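Penicillin-binding protein A (Mycobacterium tuberculosis, PDB 3UN7) probably catalyses the transpeptidation that cross-links peptidoglycan strands in the mycobacterial cell wall, and is probably required for regulating cell length. Local coordinates at residues 220-225 / 303-308; 197-202 / 258-263; 154-159 / 166-171. All coordinates share one frame; numbering follows the deposited sequence.

Interaction 1 of 3, residues 220-225 / 303-308; sequences IPLPGS and LGMTSI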
loop_
_atom_site.group_PDB
_atom_site.type_symbol
_atom_site.label_atom_id
_atom_site.label_comp_id
_atom_site.label_asym_id
_atom_site.label_seq_id
_atom_site.Cartn_x
_atom_site.Cartn_y
_atom_site.Cartn_z
ATOM N N ILE A 220 16.793 1.501 -26.455
ATOM C CA ILE A 220 18.063 1.937 -25.888
ATOM C C ILE A 220 18.861 0.695 -25.467
ATOM O O ILE A 220 18.343 -0.151 -24.723
ATOM C CB ILE A 220 17.839 2.921 -24.691
ATOM C CG1 ILE A 220 19.143 3.604 -24.264
ATOM C CG2 ILE A 220 17.164 2.232 -23.488
ATOM C CD1 ILE A 220 18.924 4.741 -23.253
ATOM N N PRO A 221 20.115 0.559 -25.959
ATOM C CA PRO A 221 20.920 -0.576 -25.516
ATOM C C PRO A 221 21.268 -0.424 -24.040
ATOM O O PRO A 221 21.450 0.697 -23.561
ATOM C CB PRO A 221 22.189 -0.478 -26.380
ATOM C CG PRO A 221 22.268 0.946 -26.800
ATOM C CD PRO A 221 20.843 1.414 -26.918
ATOM N N LEU A 222 21.322 -1.535 -23.315
ATOM C CA LEU A 222 21.811 -1.502 -21.944
ATOM C C LEU A 222 23.321 -1.708 -21.963
ATOM O O LEU A 222 23.795 -2.628 -22.630
ATOM C CB LEU A 222 21.127 -2.575 -21.094
ATOM C CG LEU A 222 19.668 -2.341 -20.719
ATOM C CD1 LEU A 222 19.113 -3.568 -20.001
ATOM C CD2 LEU A 222 19.536 -1.096 -19.845
ATOM N N PRO A 223 24.077 -0.863 -21.228
ATOM C CA PRO A 223 25.547 -0.909 -21.322
ATOM C C PRO A 223 26.101 -2.209 -20.768
ATOM O O PRO A 223 25.580 -2.731 -19.791
ATOM C CB PRO A 223 26.018 0.262 -20.449
ATOM C CG PRO A 223 24.781 0.982 -19.995
ATOM C CD PRO A 223 23.601 0.121 -20.238
ATOM N N GLY A 224 27.142 -2.730 -21.406
ATOM C CA GLY A 224 27.786 -3.954 -20.944
ATOM C C GLY A 224 26.889 -5.178 -20.956
ATOM O O GLY A 224 27.100 -6.100 -20.169
ATOM N N SER A 225 25.875 -5.174 -21.827
ATOM C CA SER A 225 25.057 -6.368 -22.092
ATOM C C SER A 225 24.394 -6.319 -23.476
ATOM O O SER A 225 24.377 -5.275 -24.137
ATOM C CB SER A 225 24.027 -6.624 -20.972
ATOM O OG SER A 225 22.714 -6.254 -21.344
ATOM N N LEU A 303 21.387 -1.158 -13.337
ATOM C CA LEU A 303 20.994 0.232 -13.055
ATOM C C LEU A 303 19.969 0.735 -14.065
ATOM O O LEU A 303 18.964 1.362 -13.689
ATOM C CB LEU A 303 22.211 1.174 -13.025
ATOM C CG LEU A 303 21.936 2.680 -12.867
ATOM C CD1 LEU A 303 21.143 2.992 -11.602
ATOM C CD2 LEU A 303 23.240 3.439 -12.849
ATOM N N GLY A 304 20.215 0.459 -15.347
ATOM C CA GLY A 304 19.241 0.806 -16.384
ATOM C C GLY A 304 17.853 0.277 -16.053
ATOM O O GLY A 304 16.874 1.019 -16.104
ATOM N N MET A 305 17.781 -1.009 -15.714
ATOM C CA MET A 305 16.523 -1.687 -15.402
ATOM C C MET A 305 15.915 -1.196 -14.082
ATOM O O MET A 305 14.694 -1.091 -13.960
ATOM C CB MET A 305 16.736 -3.208 -15.354
ATOM C CG MET A 305 16.923 -3.887 -16.723
ATOM S SD MET A 305 17.094 -5.706 -16.588
ATOM C CE MET A 305 15.537 -6.106 -15.745
ATOM N N THR A 306 16.772 -0.900 -13.104
ATOM C CA THR A 306 16.347 -0.364 -11.807
ATOM C C THR A 306 15.644 0.981 -11.942
ATOM O O THR A 306 14.689 1.268 -11.206
ATOM C CB THR A 306 17.543 -0.249 -10.822
ATOM O OG1 THR A 306 18.058 -1.560 -10.543
ATOM C CG2 THR A 306 17.127 0.424 -9.496
ATOM N N SER A 307 16.107 1.780 -12.906
ATOM C CA SER A 307 15.662 3.162 -13.095
ATOM C C SER A 307 14.223 3.248 -13.556
ATOM O O SER A 307 13.584 4.287 -13.395
ATOM C CB SER A 307 16.571 3.882 -14.101
ATOM O OG SER A 307 17.903 3.917 -13.626
ATOM N N ILE A 308 13.726 2.156 -14.139
ATOM C CA ILE A 308 12.304 2.025 -14.513
ATOM C C ILE A 308 11.608 0.950 -13.669
ATOM O O ILE A 308 10.632 0.325 -14.098
ATOM C CB ILE A 308 12.126 1.772 -16.024
ATOM C CG1 ILE A 308 12.918 0.526 -16.467
ATOM C CG2 ILE A 308 12.544 3.021 -16.820
ATOM C CD1 ILE A 308 12.692 0.120 -17.946
#
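L222 reaches across to helix 300-306 and sets its two methyl groups on neighbouring residues of one turn. CD2 rests on the backbone of G304, with CD2 and the G304 CA 4.0 Å apart. CD1 meets the side of M305, at 4.0 Å from its CG. The fork of the leucine therefore straddles the G304-M305 step. No hydrogen bond joins the two segments.

In L222, CG lies opposite the carbonyl carbon, next to the backbone N (chi1 -73°), and the extended chi2 then carries the fork onto the helix. G304 has no side chain, and this lets CD2 come straight to the main chain. M305 begins in the same way, with CG beside its own N. Its chain runs straight through chi2 and bends at the sulfur (chi3 58°). The methylene CG touches L222, and the two side chains cross at about a right angle. L229 of strand 228-230 also touches both L222 and M305.

Behind the contact, S307 OG and S307 N both bond to L303 O, at 2.8 and 3.0 Å. They reach that oxygen from opposite faces of the carbonyl plane, with OG 37° out of it.

On the other segment, L222 opens a type II beta turn that ends at S225. G224 holds its left-handed corner, and the closing bond from S225 N to L222 O is weak at 3.4 Å. The M305 side chain lies about 12 Å from that of S193, the probable acyl-ester serine. The contact fastens a two-stranded beta hairpin to the helical part of the penicillin-binding transpeptidase fold.

Interaction 2 of 3, residues 197-202 / 258-263; sequences VITTAA and VQLGIR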
loop_
_atom_site.group_PDB
_atom_site.type_symbol
_atom_site.label_atom_id
_atom_site.label_comp_id
_atom_site.label_asym_id
_atom_site.label_seq_id
_atom_site.Cartn_x
_atom_site.Cartn_y
_atom_site.Cartn_z
ATOM N N VAL A 197 9.231 7.917 -10.382
ATOM C CA VAL A 197 9.102 8.978 -9.387
ATOM C C VAL A 197 10.412 9.089 -8.589
ATOM O O VAL A 197 10.899 10.187 -8.329
ATOM C CB VAL A 197 7.906 8.727 -8.437
ATOM C CG1 VAL A 197 7.922 9.710 -7.275
ATOM C CG2 VAL A 197 6.573 8.821 -9.206
ATOM N N ILE A 198 10.985 7.948 -8.214
ATOM C CA ILE A 198 12.229 7.943 -7.448
ATOM C C ILE A 198 13.408 8.351 -8.325
ATOM O O ILE A 198 14.254 9.154 -7.909
ATOM C CB ILE A 198 12.475 6.565 -6.767
ATOM C CG1 ILE A 198 11.315 6.203 -5.825
ATOM C CG2 ILE A 198 13.808 6.534 -6.029
ATOM C CD1 ILE A 198 10.890 7.305 -4.846
ATOM N N THR A 199 13.455 7.817 -9.545
ATOM C CA THR A 199 14.514 8.159 -10.486
ATOM C C THR A 199 14.511 9.671 -10.730
ATOM O O THR A 199 15.570 10.308 -10.726
ATOM C CB THR A 199 14.360 7.391 -11.823
ATOM O OG1 THR A 199 14.290 5.984 -11.564
ATOM C CG2 THR A 199 15.531 7.699 -12.795
ATOM N N THR A 200 13.324 10.237 -10.935
ATOM C CA THR A 200 13.174 11.679 -11.164
ATOM C C THR A 200 13.609 12.492 -9.944
ATOM O O THR A 200 14.333 13.481 -10.091
ATOM C CB THR A 200 11.722 12.043 -11.551
ATOM O OG1 THR A 200 11.323 11.244 -12.672
ATOM C CG2 THR A 200 11.583 13.529 -11.897
ATOM N N ALA A 201 13.161 12.071 -8.757
ATOM C CA ALA A 201 13.545 12.701 -7.496
ATOM C C ALA A 201 15.071 12.725 -7.329
ATOM O O ALA A 201 15.647 13.752 -6.971
ATOM C CB ALA A 201 12.892 11.966 -6.312
ATOM N N ALA A 202 15.718 11.590 -7.599
ATOM C CA ALA A 202 17.183 11.509 -7.509
ATOM C C ALA A 202 17.873 12.452 -8.490
ATOM O O ALA A 202 18.863 13.118 -8.128
ATOM C CB ALA A 202 17.660 10.086 -7.704
ATOM N N VAL A 258 15.844 5.301 -18.524
ATOM C CA VAL A 258 17.028 4.439 -18.541
ATOM C C VAL A 258 18.253 5.352 -18.668
ATOM O O VAL A 258 19.195 5.273 -17.870
ATOM C CB VAL A 258 16.963 3.406 -19.703
ATOM C CG1 VAL A 258 18.307 2.690 -19.891
ATOM C CG2 VAL A 258 15.850 2.391 -19.435
ATOM N N GLN A 259 18.208 6.241 -19.651
ATOM C CA GLN A 259 19.289 7.207 -19.883
ATOM C C GLN A 259 19.493 8.116 -18.660
ATOM O O GLN A 259 20.615 8.297 -18.195
ATOM C CB GLN A 259 19.002 8.026 -21.148
ATOM C CG GLN A 259 20.137 8.951 -21.576
ATOM C CD GLN A 259 19.713 9.900 -22.660
ATOM O OE1 GLN A 259 18.657 10.522 -22.580
ATOM N NE2 GLN A 259 20.527 10.004 -23.698
ATOM N N LEU A 260 18.396 8.635 -18.113
ATOM C CA LEU A 260 18.463 9.529 -16.957
ATOM C C LEU A 260 19.034 8.850 -15.705
ATOM O O LEU A 260 19.858 9.430 -15.011
ATOM C CB LEU A 260 17.084 10.137 -16.656
ATOM C CG LEU A 260 17.019 11.078 -15.438
ATOM C CD1 LEU A 260 17.812 12.365 -15.706
ATOM C CD2 LEU A 260 15.579 11.399 -15.033
ATOM N N GLY A 261 18.579 7.629 -15.418
ATOM C CA GLY A 261 19.043 6.898 -14.244
ATOM C C GLY A 261 20.515 6.541 -14.324
ATOM O O GLY A 261 21.265 6.700 -13.357
ATOM N N ILE A 262 20.934 6.038 -15.475
ATOM C CA ILE A 262 22.355 5.749 -15.686
ATOM C C ILE A 262 23.186 7.030 -15.510
ATOM O O ILE A 262 24.225 7.008 -14.861
ATOM C CB ILE A 262 22.611 5.037 -17.040
ATOM C CG1 ILE A 262 22.035 3.614 -16.994
ATOM C CG2 ILE A 262 24.115 5.023 -17.390
ATOM C CD1 ILE A 262 21.812 2.984 -18.368
ATOM N N ARG A 263 22.694 8.150 -16.035
ATOM C CA ARG A 263 23.383 9.438 -15.875
ATOM C C ARG A 263 23.461 9.840 -14.400
ATOM O O ARG A 263 24.485 10.334 -13.928
ATOM C CB ARG A 263 22.641 10.522 -16.649
ATOM C CG ARG A 263 23.446 11.788 -16.867
ATOM C CD ARG A 263 22.547 13.021 -16.990
ATOM N NE ARG A 263 21.879 13.254 -18.281
ATOM C CZ ARG A 263 22.245 12.798 -19.484
ATOM N NH1 ARG A 263 23.317 12.027 -19.649
ATOM N NH2 ARG A 263 21.516 13.131 -20.549
#
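T199 puts its methyl against the backbone of helix 254-264 at G261. The apolar contacts come first. CG2 of T199 lies 3.9 Å from CA of G261 and 4.0 Å from the G261 N. A looser touch, 4.3 Å, links the same CG2 with CD2 of L260. The methyl rests on the N-CA bond of G261, with L260 at its flank. G261 has only hydrogens on its CA besides the main chain, and the backbones come close here: CA of T199 and CA of G261 are 6.0 Å apart.

The polar contacts all run elsewhere, since no hydrogen bond crosses between the segments. In T199, chi1 (-55°) aims the two branches apart. CG2 stands opposite the backbone N, while OG1 stands opposite the carbonyl carbon and bonds to S307 O. One branch serves the helix pair and the other ties in a third segment.

Neighbours close the contact on several sides. L245 of helix 245-251 touches both T200 and L260. L269 of helix 266-275 packs on T199, and M272 of that helix lies on A202. Helices 196-205 and 254-264 thus meet inside a helical cluster, with strand 213-215 held to helix 254-264 by the bond from T215 N to Q259 OE1.

Interaction 3 of 3, residues 154-159 / 166-171; sequences PNLLAS and AQAWQR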
loop_
_atom_site.group_PDB
_atom_site.type_symbol
_atom_site.label_atom_id
_atom_site.label_comp_id
_atom_site.label_asym_id
_atom_site.label_seq_id
_atom_site.Cartn_x
_atom_site.Cartn_y
_atom_site.Cartn_z
ATOM N N PRO A 154 -12.549 -14.548 8.157
ATOM C CA PRO A 154 -12.048 -14.940 9.485
ATOM C C PRO A 154 -13.068 -15.659 10.357
ATOM O O PRO A 154 -12.671 -16.306 11.307
ATOM C CB PRO A 154 -11.652 -13.596 10.124
ATOM C CG PRO A 154 -11.328 -12.723 8.929
ATOM C CD PRO A 154 -12.412 -13.094 7.949
ATOM N N ASN A 155 -14.359 -15.572 10.022
ATOM C CA ASN A 155 -15.391 -16.308 10.780
ATOM C C ASN A 155 -15.161 -17.803 10.727
ATOM O O ASN A 155 -15.504 -18.522 11.664
ATOM C CB ASN A 155 -16.804 -15.976 10.292
ATOM C CG ASN A 155 -17.203 -14.566 10.645
ATOM O OD1 ASN A 155 -17.366 -14.243 11.826
ATOM N ND2 ASN A 155 -17.324 -13.700 9.629
ATOM N N LEU A 156 -14.575 -18.263 9.627
ATOM C CA LEU A 156 -14.216 -19.672 9.462
ATOM C C LEU A 156 -13.241 -20.186 10.511
ATOM O O LEU A 156 -13.407 -21.303 11.053
ATOM C CB LEU A 156 -13.610 -19.888 8.075
ATOM C CG LEU A 156 -14.596 -19.931 6.897
ATOM C CD1 LEU A 156 -13.842 -19.968 5.544
ATOM C CD2 LEU A 156 -15.579 -21.099 7.015
ATOM N N LEU A 157 -12.211 -19.383 10.771
ATOM C CA LEU A 157 -11.163 -19.726 11.733
ATOM C C LEU A 157 -11.583 -19.437 13.179
ATOM O O LEU A 157 -11.018 -19.995 14.111
ATOM C CB LEU A 157 -9.836 -19.057 11.331
ATOM C CG LEU A 157 -9.398 -19.650 9.975
ATOM C CD1 LEU A 157 -8.103 -19.052 9.439
ATOM C CD2 LEU A 157 -9.258 -21.165 10.066
ATOM N N ALA A 158 -12.625 -18.626 13.343
ATOM C CA ALA A 158 -13.219 -18.357 14.644
ATOM C C ALA A 158 -14.282 -19.410 15.038
ATOM O O ALA A 158 -14.858 -19.357 16.134
ATOM C CB ALA A 158 -13.814 -16.953 14.657
ATOM N N SER A 159 -14.518 -20.383 14.163
ATOM C CA SER A 159 -15.427 -21.470 14.497
ATOM C C SER A 159 -14.938 -22.242 15.714
ATOM O O SER A 159 -13.744 -22.429 15.908
ATOM C CB SER A 159 -15.600 -22.420 13.328
ATOM O OG SER A 159 -16.403 -23.515 13.712
ATOM N N ALA A 166 -9.973 -26.622 10.780
ATOM C CA ALA A 166 -8.937 -27.375 10.048
ATOM C C ALA A 166 -9.158 -27.422 8.537
ATOM O O ALA A 166 -8.200 -27.329 7.759
ATOM C CB ALA A 166 -8.784 -28.787 10.620
ATOM N N GLN A 167 -10.420 -27.572 8.122
ATOM C CA GLN A 167 -10.761 -27.607 6.701
ATOM C C GLN A 167 -10.566 -26.248 6.039
ATOM O O GLN A 167 -9.972 -26.171 4.967
ATOM C CB GLN A 167 -12.176 -28.142 6.477
ATOM C CG GLN A 167 -12.230 -29.665 6.399
ATOM C CD GLN A 167 -13.635 -30.230 6.565
ATOM O OE1 GLN A 167 -14.623 -29.484 6.588
ATOM N NE2 GLN A 167 -13.730 -31.558 6.698
ATOM N N ALA A 168 -11.029 -25.178 6.691
ATOM C CA ALA A 168 -10.756 -23.812 6.217
ATOM C C ALA A 168 -9.260 -23.553 6.100
ATOM O O ALA A 168 -8.795 -22.982 5.114
ATOM C CB ALA A 168 -11.400 -22.769 7.128
ATOM N N TRP A 169 -8.516 -23.972 7.120
ATOM C CA TRP A 169 -7.072 -23.797 7.148
ATOM C C TRP A 169 -6.398 -24.464 5.937
ATOM O O TRP A 169 -5.558 -23.853 5.277
ATOM C CB TRP A 169 -6.501 -24.348 8.455
ATOM C CG TRP A 169 -5.054 -24.053 8.654
ATOM C CD1 TRP A 169 -4.012 -24.941 8.580
ATOM C CD2 TRP A 169 -4.474 -22.777 8.940
ATOM N NE1 TRP A 169 -2.823 -24.290 8.816
ATOM C CE2 TRP A 169 -3.081 -22.962 9.039
ATOM C CE3 TRP A 169 -5.002 -21.491 9.126
ATOM C CZ2 TRP A 169 -2.205 -21.910 9.325
ATOM C CZ3 TRP A 169 -4.129 -20.445 9.398
ATOM C CH2 TRP A 169 -2.750 -20.662 9.502
ATOM N N GLN A 170 -6.804 -25.697 5.646
ATOM C CA GLN A 170 -6.254 -26.490 4.538
ATOM C C GLN A 170 -6.648 -25.915 3.172
ATOM O O GLN A 170 -5.794 -25.789 2.280
ATOM C CB GLN A 170 -6.689 -27.957 4.696
ATOM C CG GLN A 170 -6.423 -28.874 3.504
ATOM C CD GLN A 170 -7.709 -29.298 2.808
ATOM O OE1 GLN A 170 -8.711 -28.569 2.813
ATOM N NE2 GLN A 170 -7.693 -30.484 2.215
ATOM N N ARG A 171 -7.925 -25.551 3.020
ATOM C CA ARG A 171 -8.413 -24.878 1.806
ATOM C C ARG A 171 -7.643 -23.581 1.514
ATOM O O ARG A 171 -7.226 -23.349 0.388
ATOM C CB ARG A 171 -9.920 -24.580 1.896
ATOM C CG ARG A 171 -10.853 -25.795 1.782
ATOM C CD ARG A 171 -12.332 -25.369 1.879
ATOM N NE ARG A 171 -12.978 -25.726 3.155
ATOM C CZ ARG A 171 -13.496 -24.857 4.023
ATOM N NH1 ARG A 171 -13.452 -23.549 3.785
ATOM N NH2 ARG A 171 -14.067 -25.296 5.142
#
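A168 meets two leucines with its one methyl group. Its CB lies 3.8 Å from CB of L156 and 4.0 Å from CD2 of L157. This is the close part of the contact, where the backbones approach to 6.3 Å between CA of L156 and CA of A168. The small alanine lets the short, weakly bonded helix at about 154-157 lie near helix 162-174.

L157 extends this part. Its CD1 comes to the edge of the W169 ring, in the ring plane, with CE3 at 4.0 Å. The leucine and the tryptophan cross at about a right angle. The indole is swung to this position because its CG stands opposite the backbone N (chi1 -172°). The ring also stacks with Y66, and L157 packs on F61. Both aromatic residues come from the region of the dimerisation family.

The other side is looser and faces solvent. There the exposed R171 bends at chi3 and brings its guanidinium next to L156. NH1 approaches the L156 CD1 at 4.0 Å, edge on. One face of the guanidinium lies, offset, over the backbone of its own helix, with A168 N 3.4 Å from the plane. Nothing in this touch is a charge pairing. The arginine borders the leucine, while the guanidinium probably remains in contact with solvent.

Chemically, the contact is apolar at its centre, with one charged group bordering L156. No hydrogen bond or salt bridge crosses it. Across the contact itself the cohesion comes from apolar surface, and the short chain link between the segments also keeps them near.

All three contacts lie in the transpeptidase domain. Interaction 3 comes first along the chain and closes before the others open. Interactions 1 and 2 are interleaved: their segments alternate in sequence, and their centres are 11 Å apart. Helix 300-306 lies against helix 254-264, with the G304 O 3.7 Å from CG2 of V258. The two therefore form one continuous packed region of the helical part, with side chains about 10 to 12 Å from that of the probable active-site serine S193. Interaction 3 is far away, about 47 Å from either, centre to centre. It lies across the chain's centre from interaction 2. It is a local contact, and its outer partners touch the N-terminal region.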